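PDB 1EWQ: DNA mismatch repair protein MutS from Thermus aquaticus, which recognises mismatched and unpaired bases in DNA to begin mismatch repair, and has a weak ATPase activity. Local coordinates for residues 21-26 / 32-37; 39-44 / 59-64; 300-305 / 545-550. All blocks are in the same frame, centred on the assembly; numbering follows the deposited sequence.

Interaction 1 (21-26 / 32-37)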
loop_
_atom_site.group_PDB
_atom_site.type_symbol
_atom_site.label_atom_id
_atom_site.label_comp_id
_atom_site.label_asym_id
_atom_site.label_seq_id
_atom_site.Cartn_x
_atom_site.Cartn_y
_atom_site.Cartn_z
ATOM N N VAL C 21 31.224 -9.752 9.666
ATOM C CA VAL C 21 31.618 -8.743 8.692
ATOM C C VAL C 21 32.241 -9.341 7.434
ATOM O O VAL C 21 32.065 -8.811 6.339
ATOM C CB VAL C 21 32.600 -7.728 9.335
ATOM C CG1 VAL C 21 33.250 -6.857 8.267
ATOM C CG2 VAL C 21 31.853 -6.852 10.337
ATOM N N GLU C 22 32.959 -10.448 7.595
ATOM C CA GLU C 22 33.610 -11.119 6.472
ATOM C C GLU C 22 32.577 -11.608 5.462
ATOM O O GLU C 22 32.703 -11.360 4.261
ATOM C CB GLU C 22 34.422 -12.316 6.969
ATOM C CG GLU C 22 35.604 -12.668 6.092
ATOM C CD GLU C 22 36.762 -11.703 6.274
ATOM O OE1 GLU C 22 37.297 -11.629 7.407
ATOM O OE2 GLU C 22 37.133 -11.017 5.292
ATOM N N LEU C 23 31.560 -12.310 5.957
ATOM C CA LEU C 23 30.497 -12.834 5.106
ATOM C C LEU C 23 29.684 -11.696 4.499
ATOM O O LEU C 23 29.408 -11.689 3.299
ATOM C CB LEU C 23 29.566 -13.744 5.915
ATOM C CG LEU C 23 30.171 -15.013 6.521
ATOM C CD1 LEU C 23 29.166 -15.671 7.452
ATOM C CD2 LEU C 23 30.578 -15.964 5.411
ATOM N N ARG C 24 29.317 -10.733 5.338
ATOM C CA ARG C 24 28.525 -9.589 4.910
ATOM C C ARG C 24 29.041 -8.951 3.629
ATOM O O ARG C 24 28.313 -8.849 2.642
ATOM C CB ARG C 24 28.486 -8.536 6.019
ATOM C CG ARG C 24 27.613 -7.338 5.708
ATOM C CD ARG C 24 28.023 -6.157 6.561
ATOM N NE ARG C 24 29.431 -5.837 6.343
ATOM C CZ ARG C 24 30.105 -4.890 6.989
ATOM N NH1 ARG C 24 29.506 -4.147 7.914
ATOM N NH2 ARG C 24 31.387 -4.685 6.706
ATOM N N ASP C 25 30.297 -8.516 3.649
ATOM C CA ASP C 25 30.903 -7.867 2.488
ATOM C C ASP C 25 30.883 -8.726 1.228
ATOM O O ASP C 25 30.967 -8.207 0.120
ATOM C CB ASP C 25 32.339 -7.445 2.810
ATOM C CG ASP C 25 32.400 -6.338 3.850
ATOM O OD1 ASP C 25 31.751 -5.289 3.644
ATOM O OD2 ASP C 25 33.096 -6.515 4.872
ATOM N N GLN C 26 30.773 -10.038 1.403
ATOM C CA GLN C 26 30.718 -10.949 0.269
ATOM C C GLN C 26 29.405 -10.827 -0.502
ATOM O O GLN C 26 29.335 -11.223 -1.660
ATOM C CB GLN C 26 30.893 -12.394 0.744
ATOM C CG GLN C 26 32.313 -12.749 1.116
ATOM C CD GLN C 26 32.427 -14.136 1.711
ATOM O OE1 GLN C 26 31.825 -15.090 1.215
ATOM N NE2 GLN C 26 33.217 -14.262 2.774
ATOM N N LEU C 32 22.209 -9.461 5.107
ATOM C CA LEU C 32 22.716 -10.677 5.720
ATOM C C LEU C 32 22.130 -10.955 7.099
ATOM O O LEU C 32 22.158 -10.097 7.986
ATOM C CB LEU C 32 24.243 -10.605 5.800
ATOM C CG LEU C 32 24.978 -11.902 6.141
ATOM C CD1 LEU C 32 26.269 -11.965 5.354
ATOM C CD2 LEU C 32 25.234 -11.985 7.632
ATOM N N LEU C 33 21.584 -12.158 7.257
ATOM C CA LEU C 33 20.999 -12.605 8.514
ATOM C C LEU C 33 22.000 -13.595 9.080
ATOM O O LEU C 33 22.112 -14.728 8.610
ATOM C CB LEU C 33 19.640 -13.266 8.267
ATOM C CG LEU C 33 18.601 -12.297 7.679
ATOM C CD1 LEU C 33 17.286 -13.016 7.426
ATOM C CD2 LEU C 33 18.385 -11.131 8.634
ATOM N N PHE C 34 22.738 -13.132 10.083
ATOM C CA PHE C 34 23.803 -13.893 10.726
ATOM C C PHE C 34 23.311 -14.698 11.921
ATOM O O PHE C 34 22.991 -14.138 12.977
ATOM C CB PHE C 34 24.888 -12.906 11.163
ATOM C CG PHE C 34 26.201 -13.538 11.514
ATOM C CD1 PHE C 34 26.882 -14.326 10.587
ATOM C CD2 PHE C 34 26.795 -13.284 12.747
ATOM C CE1 PHE C 34 28.140 -14.850 10.884
ATOM C CE2 PHE C 34 28.051 -13.798 13.057
ATOM C CZ PHE C 34 28.728 -14.585 12.122
ATOM N N GLN C 35 23.260 -16.017 11.753
ATOM C CA GLN C 35 22.809 -16.922 12.807
ATOM C C GLN C 35 23.767 -17.023 13.999
ATOM O O GLN C 35 24.962 -17.272 13.833
ATOM C CB GLN C 35 22.586 -18.311 12.206
ATOM C CG GLN C 35 22.882 -19.499 13.123
ATOM C CD GLN C 35 21.770 -19.805 14.088
ATOM O OE1 GLN C 35 21.475 -20.973 14.368
ATOM N NE2 GLN C 35 21.148 -18.760 14.624
ATOM N N VAL C 36 23.229 -16.817 15.198
ATOM C CA VAL C 36 24.005 -16.913 16.436
ATOM C C VAL C 36 23.047 -17.531 17.444
ATOM O O VAL C 36 22.248 -16.828 18.052
ATOM C CB VAL C 36 24.453 -15.526 16.972
ATOM C CG1 VAL C 36 25.405 -15.707 18.149
ATOM C CG2 VAL C 36 25.124 -14.725 15.884
ATOM N N GLY C 37 23.119 -18.844 17.613
ATOM C CA GLY C 37 22.209 -19.502 18.531
ATOM C C GLY C 37 20.823 -19.593 17.912
ATOM O O GLY C 37 20.683 -19.974 16.749
#
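Arg24, whose backbone lies against Leu32, sends its side chain back over its own helix, where NH2 is bound by the carboxylate of Asp25. The sound bond of this salt bridge runs from Arg24 NH2 to Asp25 OD2, 3.1 Å long and nearly straight at 168°; OD2 lies almost in the guanidinium plane, while NH2 meets it from the syn side, tilted some way out of the carboxylate plane. A second bond, to OD1, is weak. Val21 CG2 lies over one guanidinium face, toward the rim. Across the contact the segments meet by van der Waals packing, led by apolar side chains. With chi1 at -168° the Leu32 branch swings away from its own amide and up to the helix: CD1 comes to 3.3 Å from Arg24 N and 3.8 Å from Leu23 CB. Leu23 CD1 then reaches the edge of the Phe34 ring, 3.7 Å from CE1, the two side chains crossing at about a right angle. Leucine suits both places: the branched end of Leu32 reaches the helix backbone, that of Leu23 the ring edge. The broad Phe34 ring also meets Tyr20 of the same helix and Ala95 of the adjoining strand. Leu33, between Leu32 and Phe34, packs instead on Tyr40 and Cys42. With segment axes 9.2 Å apart, helix 15-26 packs, running nearly antiparallel, on strand 31-36 of the mixed sheet of MutS domain I.

Interaction 2 (39-44 / 59-64). With nucleotides of chain A; nucleotides of chain B.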
loop_
_atom_site.group_PDB
_atom_site.type_symbol
_atom_site.label_atom_id
_atom_site.label_comp_id
_atom_site.label_asym_id
_atom_site.label_seq_id
_atom_site.Cartn_x
_atom_site.Cartn_y
_atom_site.Cartn_z
ATOM N N PHE C 39 18.855 -17.131 17.128
ATOM C CA PHE C 39 18.504 -15.849 16.537
ATOM C C PHE C 39 19.333 -15.537 15.294
ATOM O O PHE C 39 20.497 -15.923 15.203
ATOM C CB PHE C 39 18.714 -14.705 17.541
ATOM C CG PHE C 39 17.682 -14.640 18.630
ATOM C CD1 PHE C 39 17.721 -15.525 19.700
ATOM C CD2 PHE C 39 16.668 -13.683 18.586
ATOM C CE1 PHE C 39 16.768 -15.464 20.712
ATOM C CE2 PHE C 39 15.705 -13.614 19.596
ATOM C CZ PHE C 39 15.758 -14.508 20.661
ATOM N N TYR C 40 18.714 -14.846 14.340
ATOM C CA TYR C 40 19.385 -14.392 13.123
ATOM C C TYR C 40 19.610 -12.926 13.448
ATOM O O TYR C 40 18.653 -12.155 13.554
ATOM C CB TYR C 40 18.470 -14.495 11.903
ATOM C CG TYR C 40 18.513 -15.828 11.219
ATOM C CD1 TYR C 40 17.364 -16.606 11.101
ATOM C CD2 TYR C 40 19.703 -16.315 10.680
ATOM C CE1 TYR C 40 17.396 -17.843 10.457
ATOM C CE2 TYR C 40 19.751 -17.548 10.035
ATOM C CZ TYR C 40 18.591 -18.305 9.926
ATOM O OH TYR C 40 18.625 -19.512 9.272
ATOM N N GLU C 41 20.867 -12.539 13.609
ATOM C CA GLU C 41 21.175 -11.166 13.984
ATOM C C GLU C 41 21.860 -10.322 12.918
ATOM O O GLU C 41 22.443 -10.839 11.960
ATOM C CB GLU C 41 22.028 -11.177 15.257
ATOM C CG GLU C 41 21.681 -12.316 16.210
ATOM C CD GLU C 41 22.544 -12.331 17.459
ATOM O OE1 GLU C 41 23.772 -12.130 17.346
ATOM O OE2 GLU C 41 21.995 -12.557 18.557
ATOM N N CYS C 42 21.771 -9.010 13.107
ATOM C CA CYS C 42 22.382 -8.028 12.219
ATOM C C CYS C 42 23.058 -7.022 13.134
ATOM O O CYS C 42 22.574 -6.772 14.237
ATOM C CB CYS C 42 21.321 -7.309 11.379
ATOM S SG CYS C 42 20.453 -8.356 10.206
ATOM N N PHE C 43 24.170 -6.450 12.683
ATOM C CA PHE C 43 24.894 -5.466 13.484
ATOM C C PHE C 43 25.135 -4.169 12.704
ATOM O O PHE C 43 24.846 -4.091 11.512
ATOM C CB PHE C 43 26.230 -6.055 13.958
ATOM C CG PHE C 43 26.099 -7.391 14.641
ATOM C CD1 PHE C 43 26.296 -8.573 13.934
ATOM C CD2 PHE C 43 25.758 -7.470 15.985
ATOM C CE1 PHE C 43 26.154 -9.811 14.561
ATOM C CE2 PHE C 43 25.613 -8.702 16.617
ATOM C CZ PHE C 43 25.812 -9.871 15.903
ATOM N N GLY C 44 25.662 -3.153 13.381
ATOM C CA GLY C 44 25.918 -1.883 12.721
ATOM C C GLY C 44 24.665 -1.328 12.066
ATOM O O GLY C 44 23.563 -1.475 12.600
ATOM N N THR C 59 18.925 -3.276 20.092
ATOM C CA THR C 59 19.833 -3.387 21.234
ATOM C C THR C 59 21.262 -3.036 20.816
ATOM O O THR C 59 21.477 -2.199 19.942
ATOM C CB THR C 59 19.853 -4.818 21.830
ATOM O OG1 THR C 59 18.566 -5.431 21.681
ATOM C CG2 THR C 59 20.198 -4.761 23.309
ATOM N N HIS C 60 22.232 -3.687 21.449
ATOM C CA HIS C 60 23.643 -3.462 21.157
ATOM C C HIS C 60 24.465 -4.661 21.608
ATOM O O HIS C 60 24.029 -5.442 22.453
ATOM C CB HIS C 60 24.134 -2.205 21.871
ATOM C CG HIS C 60 23.379 -1.900 23.122
ATOM N ND1 HIS C 60 22.166 -1.243 23.113
ATOM C CD2 HIS C 60 23.624 -2.222 24.414
ATOM C CE1 HIS C 60 21.696 -1.176 24.346
ATOM N NE2 HIS C 60 22.561 -1.761 25.154
ATOM N N LYS C 61 25.652 -4.801 21.032
ATOM C CA LYS C 61 26.555 -5.899 21.359
ATOM C C LYS C 61 27.851 -5.277 21.861
ATOM O O LYS C 61 28.713 -4.889 21.069
ATOM C CB LYS C 61 26.829 -6.747 20.111
ATOM C CG LYS C 61 27.441 -8.113 20.394
ATOM C CD LYS C 61 26.534 -8.932 21.305
ATOM C CE LYS C 61 26.941 -10.398 21.341
ATOM N NZ LYS C 61 26.722 -11.068 20.029
ATOM N N THR C 62 27.985 -5.179 23.180
ATOM C CA THR C 62 29.170 -4.574 23.773
ATOM C C THR C 62 30.311 -5.546 24.037
ATOM O O THR C 62 30.100 -6.675 24.481
ATOM C CB THR C 62 28.818 -3.855 25.097
ATOM O OG1 THR C 62 27.925 -2.765 24.827
ATOM C CG2 THR C 62 30.076 -3.320 25.767
ATOM N N SER C 63 31.521 -5.080 23.742
ATOM C CA SER C 63 32.755 -5.832 23.940
ATOM C C SER C 63 33.815 -4.793 24.307
ATOM O O SER C 63 33.806 -3.687 23.765
ATOM C CB SER C 63 33.163 -6.546 22.652
ATOM O OG SER C 63 33.519 -5.618 21.639
ATOM N N LYS C 64 34.719 -5.145 25.217
ATOM C CA LYS C 64 35.771 -4.226 25.663
ATOM C C LYS C 64 36.135 -3.200 24.596
ATOM O O LYS C 64 36.022 -1.990 24.803
ATOM C CB LYS C 64 37.024 -5.007 26.059
ATOM C CG LYS C 64 38.147 -4.122 26.569
ATOM C CD LYS C 64 39.321 -4.944 27.045
ATOM C CE LYS C 64 40.419 -4.059 27.601
ATOM N NZ LYS C 64 41.593 -4.866 28.036
ATOM P P DT A 13 17.096 -6.888 24.598
ATOM O OP1 DT A 13 16.934 -5.427 24.811
ATOM O OP2 DT A 13 16.740 -7.837 25.684
ATOM O "O5'" DT A 13 16.296 -7.301 23.295
ATOM C "C5'" DT A 13 16.900 -8.237 22.431
ATOM C "C4'" DT A 13 16.393 -8.084 21.023
ATOM O "O4'" DT A 13 17.378 -8.747 20.215
ATOM C "C3'" DT A 13 15.076 -8.816 20.785
ATOM O "O3'" DT A 13 14.285 -8.164 19.785
ATOM C "C2'" DT A 13 15.514 -10.215 20.384
ATOM C "C1'" DT A 13 16.928 -10.033 19.828
ATOM N N1 DT A 13 17.917 -11.011 20.333
ATOM C C2 DT A 13 19.038 -11.242 19.570
ATOM O O2 DT A 13 19.266 -10.656 18.525
ATOM N N3 DT A 13 19.891 -12.188 20.078
ATOM C C4 DT A 13 19.744 -12.903 21.248
ATOM O O4 DT A 13 20.580 -13.742 21.557
ATOM C C5 DT A 13 18.565 -12.589 22.018
ATOM C C7 DT A 13 18.343 -13.284 23.324
ATOM C C6 DT A 13 17.717 -11.675 21.526
ATOM P P DA B 16 36.271 -9.291 24.655
ATOM O OP1 DA B 16 36.310 -8.091 23.780
ATOM O OP2 DA B 16 37.265 -10.379 24.463
ATOM O "O5'" DA B 16 36.338 -8.785 26.162
ATOM C "C5'" DA B 16 35.303 -7.962 26.696
ATOM C "C4'" DA B 16 35.347 -7.979 28.206
ATOM O "O4'" DA B 16 35.059 -9.316 28.675
ATOM C "C3'" DA B 16 36.697 -7.596 28.806
ATOM O "O3'" DA B 16 36.503 -6.798 29.976
ATOM C "C2'" DA B 16 37.342 -8.934 29.132
ATOM C "C1'" DA B 16 36.157 -9.851 29.405
ATOM N N9 DA B 16 36.360 -11.225 28.941
ATOM C C8 DA B 16 36.984 -11.619 27.785
ATOM N N7 DA B 16 36.989 -12.916 27.600
ATOM C C5 DA B 16 36.328 -13.413 28.715
ATOM C C6 DA B 16 35.997 -14.719 29.109
ATOM N N6 DA B 16 36.288 -15.805 28.389
ATOM N N1 DA B 16 35.345 -14.875 30.281
ATOM C C2 DA B 16 35.043 -13.784 30.994
ATOM N N3 DA B 16 35.293 -12.507 30.726
ATOM C C4 DA B 16 35.947 -12.385 29.557
ATOM P P DG A 12 22.068 -6.733 28.185
ATOM O OP1 DG A 12 22.625 -5.365 28.316
ATOM O OP2 DG A 12 21.198 -7.284 29.259
ATOM O "O5'" DG A 12 21.239 -6.811 26.831
ATOM C "C5'" DG A 12 21.889 -6.904 25.564
ATOM C "C4'" DG A 12 20.994 -7.654 24.609
ATOM O "O4'" DG A 12 21.407 -9.046 24.562
ATOM C "C3'" DG A 12 19.550 -7.629 25.114
ATOM O "O3'" DG A 12 18.613 -7.188 24.146
ATOM C "C2'" DG A 12 19.262 -9.057 25.537
ATOM C "C1'" DG A 12 20.320 -9.912 24.848
ATOM N N9 DG A 12 20.785 -10.954 25.763
ATOM C C8 DG A 12 20.598 -10.942 27.125
ATOM N N7 DG A 12 21.029 -12.019 27.717
ATOM C C5 DG A 12 21.552 -12.794 26.692
ATOM C C6 DG A 12 22.150 -14.081 26.739
ATOM O O6 DG A 12 22.327 -14.811 27.719
ATOM N N1 DG A 12 22.553 -14.505 25.478
ATOM C C2 DG A 12 22.393 -13.790 24.319
ATOM N N2 DG A 12 22.848 -14.392 23.211
ATOM N N3 DG A 12 21.829 -12.580 24.255
ATOM C C4 DG A 12 21.433 -12.146 25.474
#
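Glu41 and Lys61 point toward each other yet stop short of a salt bridge, with Glu41 OE1 4.1 Å from Lys61 NZ, while the other carboxylate oxygen is spent on DNA. Glu41 OE2 accepts from N3 of thymine DT13 of chain A over only 2.6 Å and almost in line, at 174°. OE1 is buried and has no hydrogen-bonding partner in the model, so the nearby ammonium probably eases its charge. A glutamate is long enough to reach the base and offers it an acceptor. Lys61 bends at chi2 (59°) and again at chi4, bringing its amine round to Glu41, and its CB lies 4.2 Å from Phe43 CE2. Glu41 belongs, with Phe39, to the Phe-Xaa-Glu motif by which MutS proteins read a mismatch: the Phe39 ring lies over the thymine of DT13, its CE2 3.4 Å from C6, and also packs on a guanine base. The strands bearing the two segments are not neighbours in the sheet, since 67-74 runs between them, so the two segments touch each other only through side chains. Along 59-64 the DNA backbone is met: Thr59 OG1 donates to O3' of DG12 of chain A at 3.0 Å, and Ser63 CB lies 3.7 Å from phosphate oxygen OP1 of DA16 of chain B.

Interaction 3 (300-305 / 545-550)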
loop_
_atom_site.group_PDB
_atom_site.type_symbol
_atom_site.label_atom_id
_atom_site.label_comp_id
_atom_site.label_asym_id
_atom_site.label_seq_id
_atom_site.Cartn_x
_atom_site.Cartn_y
_atom_site.Cartn_z
ATOM N N GLY C 300 -6.633 -29.478 -34.140
ATOM C CA GLY C 300 -6.558 -30.818 -33.584
ATOM C C GLY C 300 -6.374 -30.870 -32.080
ATOM O O GLY C 300 -7.211 -31.442 -31.381
ATOM N N PRO C 301 -5.276 -30.311 -31.551
ATOM C CA PRO C 301 -5.108 -30.360 -30.097
ATOM C C PRO C 301 -6.227 -29.625 -29.353
ATOM O O PRO C 301 -6.604 -30.016 -28.246
ATOM C CB PRO C 301 -3.718 -29.756 -29.873
ATOM C CG PRO C 301 -3.415 -29.016 -31.142
ATOM C CD PRO C 301 -4.044 -29.849 -32.213
ATOM N N LEU C 302 -6.777 -28.583 -29.964
ATOM C CA LEU C 302 -7.864 -27.851 -29.321
ATOM C C LEU C 302 -9.108 -28.730 -29.219
ATOM O O LEU C 302 -9.754 -28.782 -28.179
ATOM C CB LEU C 302 -8.187 -26.567 -30.089
ATOM C CG LEU C 302 -7.180 -25.432 -29.861
ATOM C CD1 LEU C 302 -7.413 -24.329 -30.876
ATOM C CD2 LEU C 302 -7.302 -24.907 -28.426
ATOM N N GLU C 303 -9.436 -29.431 -30.298
ATOM C CA GLU C 303 -10.607 -30.309 -30.292
ATOM C C GLU C 303 -10.415 -31.421 -29.250
ATOM O O GLU C 303 -11.381 -31.891 -28.651
ATOM C CB GLU C 303 -10.828 -30.913 -31.687
ATOM C CG GLU C 303 -10.973 -29.864 -32.800
ATOM C CD GLU C 303 -12.360 -29.238 -32.864
ATOM O OE1 GLU C 303 -13.033 -29.131 -31.816
ATOM O OE2 GLU C 303 -12.782 -28.837 -33.971
ATOM N N ALA C 304 -9.169 -31.828 -29.021
ATOM C CA ALA C 304 -8.881 -32.865 -28.032
ATOM C C ALA C 304 -9.117 -32.313 -26.624
ATOM O O ALA C 304 -9.639 -33.012 -25.761
ATOM C CB ALA C 304 -7.435 -33.365 -28.176
ATOM N N ARG C 305 -8.729 -31.061 -26.394
ATOM C CA ARG C 305 -8.945 -30.451 -25.084
ATOM C C ARG C 305 -10.452 -30.302 -24.865
ATOM O O ARG C 305 -10.961 -30.550 -23.772
ATOM C CB ARG C 305 -8.282 -29.066 -24.993
ATOM C CG ARG C 305 -6.751 -29.039 -24.833
ATOM C CD ARG C 305 -6.275 -27.578 -24.669
ATOM N NE ARG C 305 -4.820 -27.451 -24.559
ATOM C CZ ARG C 305 -4.158 -26.298 -24.468
ATOM N NH1 ARG C 305 -4.809 -25.142 -24.466
ATOM N NH2 ARG C 305 -2.830 -26.302 -24.395
ATOM N N PRO C 545 -17.435 -24.418 -28.614
ATOM C CA PRO C 545 -17.259 -23.669 -29.859
ATOM C C PRO C 545 -16.823 -24.567 -31.018
ATOM O O PRO C 545 -16.167 -25.582 -30.818
ATOM C CB PRO C 545 -16.171 -22.664 -29.494
ATOM C CG PRO C 545 -15.299 -23.476 -28.592
ATOM C CD PRO C 545 -16.329 -24.125 -27.684
ATOM N N ARG C 546 -17.195 -24.186 -32.231
ATOM C CA ARG C 546 -16.812 -24.948 -33.405
ATOM C C ARG C 546 -15.841 -24.063 -34.177
ATOM O O ARG C 546 -15.985 -22.848 -34.189
ATOM C CB ARG C 546 -18.032 -25.258 -34.265
ATOM C CG ARG C 546 -19.208 -25.855 -33.502
ATOM C CD ARG C 546 -18.857 -27.173 -32.828
ATOM N NE ARG C 546 -19.964 -27.671 -32.010
ATOM C CZ ARG C 546 -19.921 -28.790 -31.289
ATOM N NH1 ARG C 546 -18.824 -29.540 -31.280
ATOM N NH2 ARG C 546 -20.975 -29.163 -30.571
ATOM N N PHE C 547 -14.850 -24.671 -34.818
ATOM C CA PHE C 547 -13.865 -23.898 -35.565
ATOM C C PHE C 547 -14.082 -23.963 -37.072
ATOM O O PHE C 547 -14.358 -25.026 -37.620
ATOM C CB PHE C 547 -12.450 -24.379 -35.218
ATOM C CG PHE C 547 -12.129 -24.288 -33.755
ATOM C CD1 PHE C 547 -12.089 -25.428 -32.966
ATOM C CD2 PHE C 547 -11.910 -23.050 -33.161
ATOM C CE1 PHE C 547 -11.834 -25.335 -31.599
ATOM C CE2 PHE C 547 -11.655 -22.939 -31.798
ATOM C CZ PHE C 547 -11.616 -24.078 -31.014
ATOM N N GLY C 548 -13.953 -22.809 -37.720
ATOM C CA GLY C 548 -14.124 -22.696 -39.160
ATOM C C GLY C 548 -13.490 -21.381 -39.591
ATOM O O GLY C 548 -12.661 -20.841 -38.857
ATOM N N ASP C 549 -13.841 -20.847 -40.755
ATOM C CA ASP C 549 -13.241 -19.574 -41.151
ATOM C C ASP C 549 -14.184 -18.408 -40.896
ATOM O O ASP C 549 -13.814 -17.244 -41.024
ATOM C CB ASP C 549 -12.814 -19.591 -42.619
ATOM C CG ASP C 549 -12.396 -18.214 -43.115
ATOM O OD1 ASP C 549 -13.300 -17.412 -43.455
ATOM O OD2 ASP C 549 -11.172 -17.926 -43.144
ATOM N N ARG C 550 -15.407 -18.726 -40.514
ATOM C CA ARG C 550 -16.384 -17.696 -40.229
ATOM C C ARG C 550 -16.545 -17.537 -38.731
ATOM O O ARG C 550 -16.481 -18.516 -37.983
ATOM C CB ARG C 550 -17.739 -18.070 -40.836
ATOM C CG ARG C 550 -17.890 -17.665 -42.272
ATOM C CD ARG C 550 -18.941 -18.497 -42.999
ATOM N NE ARG C 550 -19.186 -17.972 -44.342
ATOM C CZ ARG C 550 -18.234 -17.605 -45.200
ATOM N NH1 ARG C 550 -16.947 -17.701 -44.868
ATOM N NH2 ARG C 550 -18.572 -17.127 -46.397
HETATM O O HOH W 1 -15.568 -28.078 -31.228
HETATM O O HOH W 2 -15.009 -27.707 -34.530
#
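A helix of MutS domain III, 299-314, meets the short edge strand 546-547 here, with Leu302 and Glu303 set against the ring of Phe547. The Glu303 carboxylate comes to the ring's edge, CD near the ring plane and OE2 3.6 Å from Phe547 CD1, the two planes 73° apart; the partly positive rim of the ring suits an anion. A bend at chi2 (-80°) turns the acid across to the strand. Leu302 CB adds apolar packing 4.1 Å from Phe547 CE1, and Leu618 touches both side chains. Two waters extend the carboxylate to the backbone: one donates to Glu303 OE1 at 2.8 Å and to Pro545 O at 2.6 Å, the other donates to Glu303 OE2 at 2.6 Å and accepts from Phe547 N at 3.1 Å. Salt bridges from OE2 to Arg299 and from OE1 to Arg544 hold the carboxylate in place and probably balance its charge. Replacing Glu303 by an alanine would probably leave both arginines without this carboxylate and the two waters without their link to the helix. Phe547 also packs on Ala603 of helix 589-603, and Arg546 pairs with strand 613-616, consistent with a joint between helical domain III and the P-loop ATPase part of the chain.

How the interactions relate
Interactions 1 and 2 are neighbours in one sheet of MutS domain I, their centres 12 Å apart. Strands 31-36 and 39-43 follow one another and lie side by side: Phe34 O is 2.7 Å from Glu41 N, a probable hydrogen bond, and Val36 CG2 packs 3.3 Å from Glu41 OE1. The helix-covered strand of interaction 1 is thus the direct neighbour of the strand that presents the base-reading residues of interaction 2. Interaction 3 stands apart, on the opposite side of the chain's centre, its centre 58 Å from that of interaction 1 and 66 Å from that of interaction 2. Its nearest atom is about 46 Å from the DNA, where domain III packs against residues that appear to belong with the ATPase domain.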